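PDB 5YYL: major royal jelly protein 1 from Apis mellifera, which is the most abundant protein of royal jelly, probably serves as larval nutrition, and binds 24-methylenecholesterol. Local coordinates for residues 33-38 with 74-79. Residues are numbered along the deposited sequence; the frame is centred on the assembly and turned at random.
Sequences ILHEWK and DKIFVT
Ile-76 reaches out from strand 75-81 to meet two neighbours of the facing segment, Leu-34 and His-35, while Trp-37 bears on Val-78 further along. The touches are light van der Waals contacts: the backbones stay well apart, with His-35 CA and Ile-76 CA 9.9 Å from each other, and side chains bridge the gap. Ile-76 uses two atoms of the same branch. Its CD1 meets Leu-34 CD2 at 4.3 Å, methyl to methyl, and its CG1 lies obliquely to the imidazole of His-35, 4.3 Å from NE2. Chi2 of -71° folds CD1 back from the extended form and turns it to the Leu-34 side. Leu-34, with CG anti to the backbone N (chi1 -169°), sends its CD2 branch across. Leu-34 and His-35 can both face Ile-76 because they form a classic beta bulge opposite Ile-402 of strand 400-406; the bulge interrupts the usual alternation of side chains. After it alternation resumes, and Glu-36 turns from the interface. The indole of Trp-37 brings its six-membered ring to Val-78, CH2 resting 4.3 Å from the CG2 methyl, again at an oblique angle. At its other end NE1 is hydrogen-bonded to Pro-102 O, which helps fix the ring's rotation, and the ring of Phe-40 stacks with the indole. Ile-93 of strand 90-94 touches His-35, Trp-37 and Ile-76, and so links the two sides of the contact. The family is a beta-propeller: N-terminal strand 33-37 joins late strand 400-406 in the last blade, consistent with Velcro closure, and packs on the first, four-stranded blade containing 75-81.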
loop_
_atom_site.group_PDB
_atom_site.type_symbol
_atom_site.label_atom_id
_atom_site.label_comp_id
_atom_site.label_asym_id
_atom_site.label_seq_id
_atom_site.Cartn_x
_atom_site.Cartn_y
_atom_site.Cartn_z
ATOM N N ILE A 33 -12.549 -29.597 2.812
ATOM C CA ILE A 33 -13.242 -29.390 4.063
ATOM C C ILE A 33 -12.958 -28.002 4.598
ATOM O O ILE A 33 -11.825 -27.563 4.621
ATOM C CB ILE A 33 -12.854 -30.480 5.071
ATOM C CG1 ILE A 33 -13.628 -31.765 4.735
ATOM C CG2 ILE A 33 -13.151 -30.024 6.477
ATOM C CD1 ILE A 33 -12.861 -33.058 4.958
ATOM N N LEU A 34 -14.030 -27.342 5.015
ATOM C CA LEU A 34 -14.008 -26.043 5.667
ATOM C C LEU A 34 -14.113 -26.229 7.187
ATOM O O LEU A 34 -13.449 -25.525 7.937
ATOM C CB LEU A 34 -15.177 -25.221 5.145
ATOM C CG LEU A 34 -15.243 -23.746 5.475
ATOM C CD1 LEU A 34 -14.095 -22.992 4.853
ATOM C CD2 LEU A 34 -16.553 -23.136 5.029
ATOM N N HIS A 35 -14.969 -27.155 7.633
ATOM C CA HIS A 35 -15.116 -27.501 9.055
ATOM C C HIS A 35 -15.505 -28.955 9.188
ATOM O O HIS A 35 -16.291 -29.471 8.397
ATOM C CB HIS A 35 -16.186 -26.654 9.737
ATOM C CG HIS A 35 -15.877 -25.193 9.752
ATOM N ND1 HIS A 35 -14.840 -24.658 10.481
ATOM C CD2 HIS A 35 -16.456 -24.155 9.105
ATOM C CE1 HIS A 35 -14.802 -23.350 10.293
ATOM N NE2 HIS A 35 -15.774 -23.019 9.462
ATOM N N GLU A 36 -14.945 -29.604 10.205
ATOM C CA GLU A 36 -15.222 -30.996 10.510
ATOM C C GLU A 36 -15.658 -31.109 11.946
ATOM O O GLU A 36 -15.309 -30.275 12.780
ATOM C CB GLU A 36 -13.966 -31.826 10.337
ATOM C CG GLU A 36 -13.883 -32.544 9.014
ATOM C CD GLU A 36 -12.554 -33.265 8.818
ATOM O OE1 GLU A 36 -11.608 -33.031 9.600
ATOM O OE2 GLU A 36 -12.448 -34.051 7.849
ATOM N N TRP A 37 -16.421 -32.158 12.224
ATOM C CA TRP A 37 -16.790 -32.495 13.577
ATOM C C TRP A 37 -16.809 -33.993 13.761
ATOM O O TRP A 37 -17.209 -34.742 12.864
ATOM C CB TRP A 37 -18.162 -31.976 13.903
ATOM C CG TRP A 37 -18.281 -30.525 14.084
ATOM C CD1 TRP A 37 -18.179 -29.830 15.249
ATOM C CD2 TRP A 37 -18.628 -29.574 13.080
ATOM N NE1 TRP A 37 -18.419 -28.495 15.034
ATOM C CE2 TRP A 37 -18.700 -28.308 13.708
ATOM C CE3 TRP A 37 -18.884 -29.664 11.706
ATOM C CZ2 TRP A 37 -19.017 -27.144 13.008
ATOM C CZ3 TRP A 37 -19.203 -28.505 11.015
ATOM C CH2 TRP A 37 -19.266 -27.262 11.667
ATOM N N LYS A 38 -16.347 -34.412 14.936
ATOM C CA LYS A 38 -16.613 -35.749 15.449
ATOM C C LYS A 38 -17.977 -35.706 16.125
ATOM O O LYS A 38 -18.757 -36.642 15.999
ATOM C CB LYS A 38 -15.526 -36.181 16.426
ATOM C CG LYS A 38 -14.148 -36.223 15.793
ATOM C CD LYS A 38 -13.105 -36.858 16.704
ATOM C CE LYS A 38 -11.895 -37.356 15.925
ATOM N NZ LYS A 38 -11.163 -38.473 16.600
ATOM N N ASP A 74 -18.828 -13.163 8.229
ATOM C CA ASP A 74 -17.969 -14.055 9.039
ATOM C C ASP A 74 -18.712 -15.212 9.716
ATOM O O ASP A 74 -18.072 -16.105 10.278
ATOM C CB ASP A 74 -17.172 -13.261 10.094
ATOM C CG ASP A 74 -18.038 -12.317 10.927
ATOM O OD1 ASP A 74 -19.207 -12.039 10.551
ATOM O OD2 ASP A 74 -17.538 -11.867 11.974
ATOM N N LYS A 75 -20.045 -15.202 9.630
ATOM C CA LYS A 75 -20.888 -16.199 10.277
ATOM C C LYS A 75 -21.110 -17.400 9.361
ATOM O O LYS A 75 -21.365 -17.235 8.176
ATOM C CB LYS A 75 -22.231 -15.567 10.665
ATOM C CG LYS A 75 -22.094 -14.348 11.566
ATOM C CD LYS A 75 -23.408 -13.576 11.706
ATOM C CE LYS A 75 -23.195 -12.165 12.262
ATOM N NZ LYS A 75 -22.402 -12.141 13.535
ATOM N N ILE A 76 -20.966 -18.598 9.920
ATOM C CA ILE A 76 -21.395 -19.841 9.299
ATOM C C ILE A 76 -22.500 -20.373 10.201
ATOM O O ILE A 76 -22.227 -20.732 11.339
ATOM C CB ILE A 76 -20.251 -20.891 9.257
ATOM C CG1 ILE A 76 -19.087 -20.443 8.368
ATOM C CG2 ILE A 76 -20.769 -22.252 8.805
ATOM C CD1 ILE A 76 -19.363 -20.442 6.880
ATOM N N PHE A 77 -23.737 -20.429 9.708
ATOM C CA PHE A 77 -24.863 -20.954 10.494
ATOM C C PHE A 77 -24.882 -22.470 10.459
ATOM O O PHE A 77 -24.505 -23.063 9.470
ATOM C CB PHE A 77 -26.185 -20.362 10.029
ATOM C CG PHE A 77 -26.276 -18.886 10.271
ATOM C CD1 PHE A 77 -26.629 -18.383 11.533
ATOM C CD2 PHE A 77 -25.959 -17.980 9.268
ATOM C CE1 PHE A 77 -26.686 -17.017 11.767
ATOM C CE2 PHE A 77 -26.035 -16.603 9.493
ATOM C CZ PHE A 77 -26.403 -16.125 10.746
ATOM N N VAL A 78 -25.257 -23.091 11.565
ATOM C CA VAL A 78 -25.420 -24.543 11.642
ATOM C C VAL A 78 -26.664 -24.800 12.464
ATOM O O VAL A 78 -26.721 -24.371 13.612
ATOM C CB VAL A 78 -24.219 -25.224 12.321
ATOM C CG1 VAL A 78 -24.448 -26.727 12.429
ATOM C CG2 VAL A 78 -22.929 -24.932 11.551
ATOM N N THR A 79 -27.669 -25.454 11.879
ATOM C CA THR A 79 -28.924 -25.719 12.589
ATOM C C THR A 79 -28.963 -27.156 13.051
ATOM O O THR A 79 -28.530 -28.052 12.336
ATOM C CB THR A 79 -30.191 -25.429 11.778
ATOM O OG1 THR A 79 -30.388 -26.448 10.793
ATOM C CG2 THR A 79 -30.135 -24.082 11.147
#